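Local coordinates for surface glycoprotein (Trypanosoma brucei, PDB 5KLH) that probably serves as a sensor on the surface of the insect-stage parasite, with the bilobed ectodomain described here as its extracellular part, at residues S28-S34 against V75-T81; V56-V62 against K197-Y203; F85-L91 against Y154-L160; N13-A17 against A211-E215. All coordinates share one frame; numbering follows the deposited sequence.

In the fold
From the N terminus, the segments come in the order 13-17, 28-34, 56-62, 75-81, 85-91, 154-160, 197-203 and 211-215. Contact 4 pairs the first with the last, so its long loop embraces the other three contacts. Contact 1 opens next, and contact 2 starts before it closes: these two loops cross. Contact 3 begins after contact 1 has ended and lies wholly within the span of contact 2. Contacts 1, 2 and 3 touch one another and belong to one curled sheet, which they tie together by strand pairing and by side-chain packing across its interior. Contact 4 stands apart, bringing the two terminal helices together about 8 Å, between nearest atoms, from contacts 2 and 3.

Contact 1: S28-S34 against V75-T81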
# COMPACT_ATOMS: atom_id res chain seq x y z
N SER A 28 14.76 -5.30 -18.87
CA SER A 28 15.49 -6.52 -18.57
C SER A 28 14.96 -7.25 -17.34
O SER A 28 15.57 -8.21 -16.88
CB SER A 28 16.98 -6.20 -18.36
OG SER A 28 17.53 -5.62 -19.53
N TRP A 29 13.81 -6.82 -16.82
CA TRP A 29 13.28 -7.41 -15.59
C TRP A 29 12.47 -8.69 -15.85
O TRP A 29 11.32 -8.86 -15.40
CB TRP A 29 12.44 -6.38 -14.82
CG TRP A 29 13.26 -5.50 -13.89
CD1 TRP A 29 14.62 -5.33 -13.90
CD2 TRP A 29 12.76 -4.68 -12.83
NE1 TRP A 29 15.00 -4.47 -12.90
CE2 TRP A 29 13.88 -4.05 -12.23
CE3 TRP A 29 11.48 -4.41 -12.32
CZ2 TRP A 29 13.75 -3.17 -11.15
CZ3 TRP A 29 11.36 -3.54 -11.24
CH2 TRP A 29 12.49 -2.94 -10.67
N THR A 30 13.09 -9.60 -16.61
CA THR A 30 12.52 -10.91 -16.84
C THR A 30 12.95 -11.83 -15.71
O THR A 30 13.87 -11.50 -14.96
CB THR A 30 13.01 -11.49 -18.16
OG1 THR A 30 14.43 -11.34 -18.19
CG2 THR A 30 12.38 -10.74 -19.33
N GLY A 31 12.31 -12.99 -15.61
CA GLY A 31 12.62 -13.94 -14.55
C GLY A 31 11.37 -14.63 -14.06
O GLY A 31 10.44 -14.88 -14.84
N THR A 32 11.34 -14.96 -12.77
CA THR A 32 10.19 -15.66 -12.19
C THR A 32 9.79 -15.12 -10.83
O THR A 32 10.61 -14.56 -10.10
CB THR A 32 10.46 -17.18 -12.03
OG1 THR A 32 11.70 -17.37 -11.33
CG2 THR A 32 10.53 -17.88 -13.38
N PHE A 33 8.52 -15.31 -10.50
CA PHE A 33 8.00 -15.12 -9.16
C PHE A 33 7.54 -16.49 -8.68
O PHE A 33 6.59 -17.03 -9.24
CB PHE A 33 6.84 -14.11 -9.12
CG PHE A 33 7.24 -12.68 -9.38
CD1 PHE A 33 7.73 -11.88 -8.35
CD2 PHE A 33 7.07 -12.12 -10.63
CE1 PHE A 33 8.08 -10.54 -8.58
CE2 PHE A 33 7.41 -10.79 -10.87
CZ PHE A 33 7.90 -10.01 -9.85
N SER A 34 8.20 -17.03 -7.67
CA SER A 34 7.90 -18.38 -7.18
C SER A 34 7.71 -19.35 -8.35
O SER A 34 6.69 -20.05 -8.43
CB SER A 34 6.66 -18.36 -6.28
OG SER A 34 6.93 -17.60 -5.12
N VAL A 75 6.45 -15.51 -1.69
CA VAL A 75 6.79 -15.04 -3.02
C VAL A 75 8.30 -14.94 -3.14
O VAL A 75 8.93 -14.10 -2.49
CB VAL A 75 6.14 -13.67 -3.31
CG1 VAL A 75 6.47 -13.21 -4.72
CG2 VAL A 75 4.63 -13.78 -3.13
N LYS A 76 8.89 -15.83 -3.93
CA LYS A 76 10.33 -15.81 -4.17
C LYS A 76 10.63 -15.04 -5.44
O LYS A 76 10.31 -15.47 -6.55
CB LYS A 76 10.87 -17.24 -4.24
CG LYS A 76 10.49 -18.02 -2.98
CD LYS A 76 11.16 -19.38 -2.90
CE LYS A 76 10.75 -20.08 -1.61
NZ LYS A 76 11.47 -21.36 -1.37
N VAL A 77 11.22 -13.86 -5.26
CA VAL A 77 11.46 -12.96 -6.37
C VAL A 77 12.81 -13.30 -6.99
O VAL A 77 13.84 -13.20 -6.34
CB VAL A 77 11.43 -11.50 -5.89
CG1 VAL A 77 11.63 -10.54 -7.05
CG2 VAL A 77 10.14 -11.23 -5.14
N ASN A 78 12.78 -13.75 -8.24
CA ASN A 78 14.01 -14.10 -8.96
C ASN A 78 14.01 -13.39 -10.32
O ASN A 78 13.74 -14.00 -11.37
CB ASN A 78 14.13 -15.62 -9.12
CG ASN A 78 15.52 -16.04 -9.57
OD1 ASN A 78 16.41 -15.20 -9.77
ND2 ASN A 78 15.71 -17.34 -9.74
N ILE A 79 14.32 -12.10 -10.28
CA ILE A 79 14.22 -11.22 -11.43
C ILE A 79 15.60 -10.77 -11.84
O ILE A 79 16.40 -10.35 -10.99
CB ILE A 79 13.33 -10.01 -11.10
CG1 ILE A 79 11.90 -10.49 -10.80
CG2 ILE A 79 13.32 -9.00 -12.24
CD1 ILE A 79 11.15 -11.05 -12.04
N ASN A 80 15.90 -10.88 -13.13
CA ASN A 80 17.16 -10.42 -13.70
C ASN A 80 17.47 -8.99 -13.24
O ASN A 80 16.62 -8.11 -13.35
CB ASN A 80 17.08 -10.51 -15.23
CG ASN A 80 18.37 -10.15 -15.91
OD1 ASN A 80 19.44 -10.64 -15.54
ND2 ASN A 80 18.29 -9.29 -16.93
N THR A 81 18.68 -8.82 -12.70
CA THR A 81 19.26 -7.56 -12.19
C THR A 81 18.72 -7.15 -10.81
O THR A 81 19.17 -6.15 -10.26
CB THR A 81 19.08 -6.34 -13.18
OG1 THR A 81 17.73 -5.84 -13.16
CG2 THR A 81 19.48 -6.72 -14.61
O HOH W 1 11.13 -17.60 -8.71
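Thr-32 and Asn-78 form the hydrogen-bonded pair of a short antiparallel ladder between strands 31-33 and 72-79 of the curled sheet. Thr-32 N reaches Asn-78 O at 2.9 Å, and Asn-78 N returns the bond to Thr-32 O. Further backbone bonds run from Asn-80 N to Thr-30 O and from Ser-34 N to Lys-76 O.

At one end a side chain prolongs the pairing: Asn-80 ND2 donates to a lone pair of Ser-28 O, 2.9 Å away in the carbonyl plane. On the side of Thr-32, a water bridges its OG1 to Lys-76 O.

The apolar contacts gather round Phe-33. With CG anti to the carbonyl carbon (chi1 -70°), its ring lies along the partner strand, CE1 3.9 Å from Val-77 CG1 and CE2 3.9 Å from Ile-79 CD1. The same ring reaches Thr-58, Ala-60 and Val-200, joining this ladder to strands 51-63 and 197-204 across the interior. Trp-29 adds its CB, 3.8 Å from Ile-79 CG2.

Beyond Phe-33 the backbone of Ser-34 leaves the extended form, and the hydroxyl replaces a main-chain carbonyl: OG accepts a bond from Lys-76 N at 2.9 Å and is also hydrogen-bonded to Val-74 O.

Contact 2: V56-V62 against K197-Y203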
# COMPACT_ATOMS: atom_id res chain seq x y z
N VAL A 56 6.35 1.23 -15.40
CA VAL A 56 6.82 -0.06 -15.85
C VAL A 56 7.02 -0.98 -14.66
O VAL A 56 7.64 -0.59 -13.67
CB VAL A 56 8.16 0.06 -16.63
CG1 VAL A 56 8.63 -1.32 -17.06
CG2 VAL A 56 7.99 0.96 -17.84
N TYR A 57 6.45 -2.18 -14.72
CA TYR A 57 6.65 -3.15 -13.64
C TYR A 57 6.81 -4.53 -14.25
O TYR A 57 6.52 -4.75 -15.42
CB TYR A 57 5.47 -3.10 -12.66
CG TYR A 57 4.11 -3.35 -13.28
CD1 TYR A 57 3.37 -2.30 -13.80
CD2 TYR A 57 3.56 -4.62 -13.32
CE1 TYR A 57 2.13 -2.51 -14.38
CE2 TYR A 57 2.32 -4.84 -13.88
CZ TYR A 57 1.62 -3.78 -14.41
OH TYR A 57 0.38 -4.00 -14.96
N THR A 58 7.29 -5.49 -13.47
CA THR A 58 7.26 -6.86 -13.93
C THR A 58 6.32 -7.65 -13.02
O THR A 58 6.19 -7.35 -11.82
CB THR A 58 8.67 -7.47 -13.98
OG1 THR A 58 8.63 -8.70 -14.69
CG2 THR A 58 9.23 -7.71 -12.58
N GLU A 59 5.60 -8.63 -13.59
CA GLU A 59 4.49 -9.26 -12.87
C GLU A 59 4.32 -10.73 -13.20
O GLU A 59 4.69 -11.18 -14.28
CB GLU A 59 3.17 -8.54 -13.17
CG GLU A 59 2.71 -8.59 -14.64
CD GLU A 59 1.96 -9.86 -15.01
OE1 GLU A 59 1.84 -10.15 -16.23
OE2 GLU A 59 1.47 -10.57 -14.10
N ALA A 60 3.72 -11.45 -12.27
CA ALA A 60 3.27 -12.80 -12.52
C ALA A 60 2.13 -13.09 -11.57
O ALA A 60 2.06 -12.49 -10.49
CB ALA A 60 4.42 -13.81 -12.36
N THR A 61 1.23 -13.97 -11.98
CA THR A 61 0.15 -14.45 -11.12
C THR A 61 0.62 -15.73 -10.44
O THR A 61 0.93 -16.71 -11.11
CB THR A 61 -1.13 -14.69 -11.91
OG1 THR A 61 -1.56 -13.46 -12.49
CG2 THR A 61 -2.24 -15.21 -10.99
N VAL A 62 0.70 -15.70 -9.11
CA VAL A 62 1.19 -16.83 -8.35
C VAL A 62 0.03 -17.58 -7.73
O VAL A 62 -0.76 -17.00 -7.01
CB VAL A 62 2.16 -16.38 -7.24
CG1 VAL A 62 2.64 -17.56 -6.45
CG2 VAL A 62 3.35 -15.63 -7.85
N LYS A 197 -5.40 -17.24 -6.23
CA LYS A 197 -4.14 -16.77 -6.79
C LYS A 197 -3.93 -15.30 -6.48
O LYS A 197 -4.88 -14.58 -6.20
CB LYS A 197 -4.11 -17.01 -8.30
CG LYS A 197 -5.32 -16.44 -9.05
CD LYS A 197 -5.37 -16.97 -10.49
CE LYS A 197 -6.69 -16.66 -11.16
NZ LYS A 197 -7.81 -17.33 -10.47
N VAL A 198 -2.66 -14.87 -6.51
CA VAL A 198 -2.29 -13.51 -6.19
C VAL A 198 -1.44 -12.91 -7.30
O VAL A 198 -0.45 -13.52 -7.70
CB VAL A 198 -1.49 -13.44 -4.85
CG1 VAL A 198 -0.91 -12.07 -4.64
CG2 VAL A 198 -2.40 -13.83 -3.69
N GLN A 199 -1.83 -11.74 -7.81
CA GLN A 199 -1.00 -11.02 -8.77
C GLN A 199 0.13 -10.30 -8.05
O GLN A 199 -0.13 -9.50 -7.16
CB GLN A 199 -1.83 -10.02 -9.57
CG GLN A 199 -2.89 -10.65 -10.46
CD GLN A 199 -3.65 -9.63 -11.29
OE1 GLN A 199 -4.88 -9.56 -11.23
NE2 GLN A 199 -2.92 -8.85 -12.08
N VAL A 200 1.36 -10.56 -8.47
CA VAL A 200 2.53 -9.93 -7.88
C VAL A 200 3.11 -8.95 -8.88
O VAL A 200 3.34 -9.31 -10.03
CB VAL A 200 3.60 -10.96 -7.50
CG1 VAL A 200 4.78 -10.25 -6.84
CG2 VAL A 200 3.02 -12.01 -6.58
N GLN A 201 3.29 -7.70 -8.45
CA GLN A 201 3.88 -6.66 -9.29
C GLN A 201 5.11 -6.06 -8.63
O GLN A 201 5.06 -5.59 -7.48
CB GLN A 201 2.86 -5.55 -9.60
CG GLN A 201 1.59 -6.07 -10.28
CD GLN A 201 0.57 -4.99 -10.59
OE1 GLN A 201 0.82 -3.80 -10.39
NE2 GLN A 201 -0.59 -5.40 -11.09
N LEU A 202 6.23 -6.04 -9.36
CA LEU A 202 7.46 -5.46 -8.84
C LEU A 202 7.77 -4.15 -9.58
O LEU A 202 7.92 -4.15 -10.81
CB LEU A 202 8.63 -6.45 -8.96
CG LEU A 202 10.02 -5.92 -8.57
CD1 LEU A 202 10.11 -5.72 -7.06
CD2 LEU A 202 11.13 -6.84 -9.06
N TYR A 203 7.80 -3.06 -8.82
CA TYR A 203 8.14 -1.72 -9.32
C TYR A 203 9.54 -1.33 -8.93
O TYR A 203 10.12 -1.86 -7.96
CB TYR A 203 7.18 -0.67 -8.76
CG TYR A 203 5.79 -0.77 -9.31
CD1 TYR A 203 4.88 -1.67 -8.78
CD2 TYR A 203 5.39 0.03 -10.38
CE1 TYR A 203 3.59 -1.77 -9.31
CE2 TYR A 203 4.11 -0.06 -10.91
CZ TYR A 203 3.22 -0.97 -10.37
OH TYR A 203 1.94 -1.09 -10.89
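A regular antiparallel ladder, part of the wall of the curled sheet, couples Thr-58, Ala-60 and Val-62 to Leu-202, Val-200 and Val-198 as hydrogen-bonded pairs. Each pair exchanges two backbone bonds; that from Leu-202 N to Thr-58 O, at 2.8 Å, is nearly straight.

The two faces differ in chemistry. On the one carrying Tyr-57, Glu-59, Gln-201 and Tyr-203, flat groups interlock. Tyr-57 holds CG between its backbone N and carbonyl carbon (chi1 57°), which stands the ring out from the sheet beside the extended Gln-201 side chain. The Gln-201 amide lies stacked over one face of that ring, its plane turned by only 14°, with CD 3.7 Å from Tyr-57 CE2. Tyr-203 makes a CH-pi contact, its ring face receiving Tyr-57 CB 3.7 Å from the centroid. Its hydroxyl donates to Gln-201 OE1 at 3.0 Å, which should restrain the rotation of the amide. Glu-59 turns its carboxylate to Arg-41 in a salt bridge.

The other face is largely apolar: Val-62 CG2 meets Val-200 CG2 at 3.9 Å, and Thr-58 CG2 lies 3.9 Å from Leu-202 CB; the Thr-58 hydroxyl is bonded to Trp-29 O. Phe-33 packs against this side. Strand 36-47 pairs with 51-63 beyond the ladder, strand 145-164 runs parallel to 197-204, and Phe-209 of helix 208-215 stacks on the Tyr-203 ring.

Contact 3: F85-L91 against Y154-L160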
# COMPACT_ATOMS: atom_id res chain seq x y z
N PHE A 85 15.08 -11.94 -3.40
CA PHE A 85 14.52 -11.80 -2.07
C PHE A 85 13.19 -12.48 -2.00
O PHE A 85 12.55 -12.75 -3.03
CB PHE A 85 14.42 -10.32 -1.65
CG PHE A 85 13.41 -9.51 -2.42
CD1 PHE A 85 13.75 -8.94 -3.63
CD2 PHE A 85 12.16 -9.27 -1.89
CE1 PHE A 85 12.83 -8.17 -4.34
CE2 PHE A 85 11.23 -8.49 -2.59
CZ PHE A 85 11.57 -7.95 -3.81
N THR A 86 12.76 -12.78 -0.77
CA THR A 86 11.46 -13.37 -0.52
C THR A 86 10.56 -12.40 0.23
O THR A 86 10.99 -11.73 1.16
CB THR A 86 11.58 -14.68 0.29
OG1 THR A 86 12.33 -15.64 -0.45
CG2 THR A 86 10.20 -15.27 0.60
N ARG A 87 9.30 -12.33 -0.19
CA ARG A 87 8.29 -11.69 0.63
C ARG A 87 7.27 -12.73 1.04
O ARG A 87 6.71 -13.43 0.18
CB ARG A 87 7.59 -10.54 -0.11
CG ARG A 87 6.39 -9.99 0.66
CD ARG A 87 6.84 -9.14 1.84
NE ARG A 87 7.54 -7.95 1.38
CZ ARG A 87 6.94 -6.79 1.08
NH1 ARG A 87 5.63 -6.65 1.24
NH2 ARG A 87 7.66 -5.77 0.64
N ARG A 88 7.06 -12.83 2.35
CA ARG A 88 5.90 -13.51 2.90
C ARG A 88 4.83 -12.49 3.25
O ARG A 88 5.12 -11.49 3.89
CB ARG A 88 6.29 -14.32 4.13
CG ARG A 88 6.94 -15.64 3.80
CD ARG A 88 7.45 -16.33 5.05
NE ARG A 88 7.75 -17.73 4.77
CZ ARG A 88 8.83 -18.14 4.11
NH1 ARG A 88 9.71 -17.25 3.69
NH2 ARG A 88 9.04 -19.43 3.90
N SER A 89 3.59 -12.73 2.82
CA SER A 89 2.51 -11.79 3.07
C SER A 89 1.31 -12.62 3.47
O SER A 89 1.08 -13.68 2.88
CB SER A 89 2.20 -10.95 1.83
OG SER A 89 1.37 -9.84 2.14
N PRO A 90 0.52 -12.16 4.46
CA PRO A 90 -0.60 -12.98 4.91
C PRO A 90 -1.68 -13.12 3.85
O PRO A 90 -2.08 -12.11 3.27
CB PRO A 90 -1.12 -12.24 6.15
CG PRO A 90 -0.65 -10.85 5.98
CD PRO A 90 0.67 -10.93 5.26
N LEU A 91 -2.15 -14.34 3.62
CA LEU A 91 -3.27 -14.58 2.68
C LEU A 91 -4.54 -13.90 3.14
O LEU A 91 -5.36 -13.46 2.32
CB LEU A 91 -3.52 -16.07 2.54
CG LEU A 91 -2.39 -16.83 1.85
CD1 LEU A 91 -2.57 -18.32 2.07
CD2 LEU A 91 -2.37 -16.49 0.38
N TYR A 154 -8.58 -10.31 2.12
CA TYR A 154 -7.76 -11.38 1.56
C TYR A 154 -6.86 -10.85 0.46
O TYR A 154 -7.33 -10.15 -0.45
CB TYR A 154 -8.62 -12.51 1.04
CG TYR A 154 -9.50 -13.12 2.10
CD1 TYR A 154 -10.72 -12.57 2.42
CD2 TYR A 154 -9.08 -14.25 2.81
CE1 TYR A 154 -11.53 -13.13 3.39
CE2 TYR A 154 -9.88 -14.81 3.79
CZ TYR A 154 -11.09 -14.24 4.08
OH TYR A 154 -11.88 -14.81 5.06
N LEU A 155 -5.58 -11.18 0.54
CA LEU A 155 -4.60 -10.72 -0.43
C LEU A 155 -4.95 -11.13 -1.86
O LEU A 155 -5.21 -12.30 -2.14
CB LEU A 155 -3.23 -11.27 -0.08
CG LEU A 155 -2.08 -10.79 -0.96
CD1 LEU A 155 -1.86 -9.29 -0.76
CD2 LEU A 155 -0.84 -11.57 -0.58
N SER A 156 -4.92 -10.15 -2.77
CA SER A 156 -5.25 -10.37 -4.17
C SER A 156 -4.14 -9.85 -5.08
O SER A 156 -3.86 -10.43 -6.12
CB SER A 156 -6.56 -9.68 -4.51
OG SER A 156 -6.86 -9.86 -5.88
N LYS A 157 -3.55 -8.73 -4.69
CA LYS A 157 -2.49 -8.09 -5.47
C LYS A 157 -1.39 -7.68 -4.50
O LYS A 157 -1.64 -6.92 -3.57
CB LYS A 157 -3.05 -6.88 -6.24
CG LYS A 157 -2.11 -6.36 -7.31
CD LYS A 157 -2.82 -5.39 -8.27
CE LYS A 157 -4.10 -6.00 -8.85
NZ LYS A 157 -4.81 -5.06 -9.76
N LEU A 158 -0.18 -8.19 -4.72
CA LEU A 158 0.94 -7.90 -3.85
C LEU A 158 1.89 -6.98 -4.61
O LEU A 158 2.32 -7.33 -5.70
CB LEU A 158 1.64 -9.19 -3.44
CG LEU A 158 2.89 -9.02 -2.57
CD1 LEU A 158 2.49 -8.61 -1.18
CD2 LEU A 158 3.68 -10.31 -2.54
N TYR A 159 2.16 -5.80 -4.06
CA TYR A 159 3.06 -4.83 -4.70
C TYR A 159 4.42 -4.82 -4.03
O TYR A 159 4.50 -4.59 -2.82
CB TYR A 159 2.47 -3.41 -4.61
CG TYR A 159 1.12 -3.24 -5.24
CD1 TYR A 159 -0.04 -3.67 -4.59
CD2 TYR A 159 0.98 -2.59 -6.46
CE1 TYR A 159 -1.29 -3.48 -5.15
CE2 TYR A 159 -0.27 -2.40 -7.02
CZ TYR A 159 -1.39 -2.85 -6.36
OH TYR A 159 -2.63 -2.65 -6.91
N LEU A 160 5.48 -5.03 -4.80
CA LEU A 160 6.83 -5.06 -4.25
C LEU A 160 7.65 -3.97 -4.90
O LEU A 160 7.34 -3.55 -6.01
CB LEU A 160 7.48 -6.43 -4.47
CG LEU A 160 6.69 -7.62 -3.94
CD1 LEU A 160 7.33 -8.96 -4.34
CD2 LEU A 160 6.60 -7.53 -2.43
O HOH W 2 -5.41 -14.37 -0.28
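Leu-160 sets one methyl against the guanidinium of Arg-87 where two strands of the curled sheet, 85-100 and 145-164, splay apart and pack side chain to side chain across its interior. CD2 lies over the centre of the flat group, 3.6 Å from Arg-87 CZ. The arginine gets there by bending at its second and third side-chain torsions (75° and 65°), which folds it back past Leu-160 instead of stretching straight ahead. Two residues on, Ser-89 is flanked by two leucines: its OG approaches Leu-158 CD1 at 3.7 Å and Leu-155 CD2 at 3.9 Å. Phe-85 completes the row more loosely, CE2 standing 4.3 Å from Leu-160 CD1.

A second shell fixes these groups. Arg-87 NH2 makes a salt bridge with Glu-172 and bonds Gln-177 O, so the charged end is satisfied while its face serves as a packing surface. Backbone pairing with strand 72-79 holds Phe-85, Arg-87 and Ser-89, and a classic beta bulge at Ser-156 and Lys-157, opposite Gly-189, interrupts the regular course of the other strand.

Direct backbone pairing appears where the chains converge. Leu-155 N donates to Leu-91 O at 2.9 Å, approaching from above the carbonyl plane, and a water donates both to that oxygen and to Leu-155 O, each at 2.8 Å.

Contact 4: N13-A17 against A211-E215; sequences NFKKA and ALERE
Phe-14 is the main bump between helices 12-20 and 208-215, which run antiparallel here with segment axes 9.5 Å apart. With CG anti to the backbone N (chi1 178°), its ring reaches into the hollow offered by Ala-211 and Leu-212. One edge meets the small methyl of Ala-211, CD1 to CB being 3.7 Å, while Leu-212 CD1 sits over a face near the rim, a CH-pi contact 4.1 Å from the centroid. One turn on, Ala-17 sets its methyl against that of Ala-211, CB to CB 3.7 Å; the small side chains let the helices come close, with Phe-14 and Ala-211 the nearest pair of CA atoms. Val-47 of strand 36-47 packs on both Phe-14 and Leu-212, seating the pair of helices against the sheet.

The rim toward Glu-215 is polar. The amide of Asn-13 lies stacked on the carboxylate, their planes 14° apart, and the guanidinium of Arg-214 stands steeply across that pair. Its edge serves both: NH1 donates to Asn-13 OD1 at 2.8 Å, in the carbonyl plane, and NE bridges to Glu-215 OE2 at 2.8 Å on the anti lone pair. A water accepts from Phe-14 N and donates to Glu-215 OE1.

Asn-13 OD1 and Glu-215 OE2, two acceptors, come within 2.9 Å of each other. The positive guanidinium bound to both probably offsets their repulsion, and with the water held by Phe-14 N it would help stabilise the carboxylate.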
# COMPACT_ATOMS: atom_id res chain seq x y z
N ASN A 13 7.20 18.03 -7.34
CA ASN A 13 7.91 16.81 -6.94
C ASN A 13 7.56 15.65 -7.87
O ASN A 13 8.44 14.90 -8.31
CB ASN A 13 7.60 16.45 -5.48
CG ASN A 13 8.28 15.17 -5.02
OD1 ASN A 13 7.92 14.08 -5.46
ND2 ASN A 13 9.26 15.30 -4.12
N PHE A 14 6.27 15.50 -8.17
CA PHE A 14 5.85 14.45 -9.08
C PHE A 14 6.45 14.63 -10.48
O PHE A 14 6.97 13.67 -11.05
CB PHE A 14 4.33 14.39 -9.18
CG PHE A 14 3.84 13.36 -10.14
CD1 PHE A 14 4.05 12.01 -9.90
CD2 PHE A 14 3.20 13.74 -11.30
CE1 PHE A 14 3.62 11.06 -10.79
CE2 PHE A 14 2.76 12.79 -12.20
CZ PHE A 14 2.97 11.44 -11.94
N LYS A 15 6.39 15.85 -11.02
CA LYS A 15 6.97 16.12 -12.34
C LYS A 15 8.46 15.81 -12.39
O LYS A 15 8.96 15.29 -13.39
CB LYS A 15 6.72 17.59 -12.75
CG LYS A 15 5.28 17.87 -13.10
CD LYS A 15 4.97 19.38 -13.22
CE LYS A 15 5.82 20.06 -14.28
NZ LYS A 15 5.47 21.50 -14.41
N LYS A 16 9.17 16.11 -11.31
CA LYS A 16 10.59 15.85 -11.30
C LYS A 16 10.86 14.35 -11.34
O LYS A 16 11.78 13.91 -12.00
CB LYS A 16 11.23 16.53 -10.09
CG LYS A 16 11.33 18.04 -10.28
CD LYS A 16 11.78 18.78 -9.02
CE LYS A 16 12.15 20.22 -9.34
NZ LYS A 16 12.35 21.04 -8.11
N ALA A 17 10.02 13.58 -10.65
CA ALA A 17 10.15 12.12 -10.65
C ALA A 17 9.89 11.56 -12.04
O ALA A 17 10.59 10.65 -12.49
CB ALA A 17 9.18 11.50 -9.63
N ALA A 211 5.58 7.55 -7.23
CA ALA A 211 5.58 9.01 -7.06
C ALA A 211 4.17 9.60 -6.98
O ALA A 211 3.90 10.46 -6.13
CB ALA A 211 6.37 9.66 -8.17
N LEU A 212 3.27 9.14 -7.85
CA LEU A 212 1.89 9.60 -7.82
C LEU A 212 1.20 9.20 -6.52
O LEU A 212 0.51 10.02 -5.91
CB LEU A 212 1.13 9.07 -9.03
CG LEU A 212 -0.26 9.63 -9.28
CD1 LEU A 212 -0.17 11.14 -9.54
CD2 LEU A 212 -0.92 8.93 -10.46
N GLU A 213 1.41 7.96 -6.08
CA GLU A 213 0.84 7.47 -4.83
C GLU A 213 1.28 8.37 -3.69
O GLU A 213 0.48 8.74 -2.83
CB GLU A 213 1.27 6.03 -4.54
CG GLU A 213 0.55 4.98 -5.36
CD GLU A 213 -0.91 4.82 -4.95
OE1 GLU A 213 -1.19 4.56 -3.76
OE2 GLU A 213 -1.80 4.94 -5.83
N ARG A 214 2.56 8.71 -3.70
CA ARG A 214 3.13 9.52 -2.63
C ARG A 214 2.58 10.94 -2.65
O ARG A 214 2.07 11.43 -1.64
CB ARG A 214 4.65 9.58 -2.73
CG ARG A 214 5.29 10.39 -1.61
CD ARG A 214 6.79 10.49 -1.77
NE ARG A 214 7.14 11.16 -3.02
CZ ARG A 214 7.81 10.58 -4.02
NH1 ARG A 214 8.06 11.28 -5.12
NH2 ARG A 214 8.23 9.33 -3.92
N GLU A 215 2.68 11.58 -3.81
CA GLU A 215 2.41 13.01 -3.90
C GLU A 215 0.92 13.34 -3.88
O GLU A 215 0.53 14.49 -3.67
CB GLU A 215 3.06 13.60 -5.15
CG GLU A 215 4.56 13.51 -5.17
CD GLU A 215 5.20 14.31 -4.04
OE1 GLU A 215 4.86 15.50 -3.87
OE2 GLU A 215 6.05 13.74 -3.32
O HOH W 3 4.37 16.57 -6.45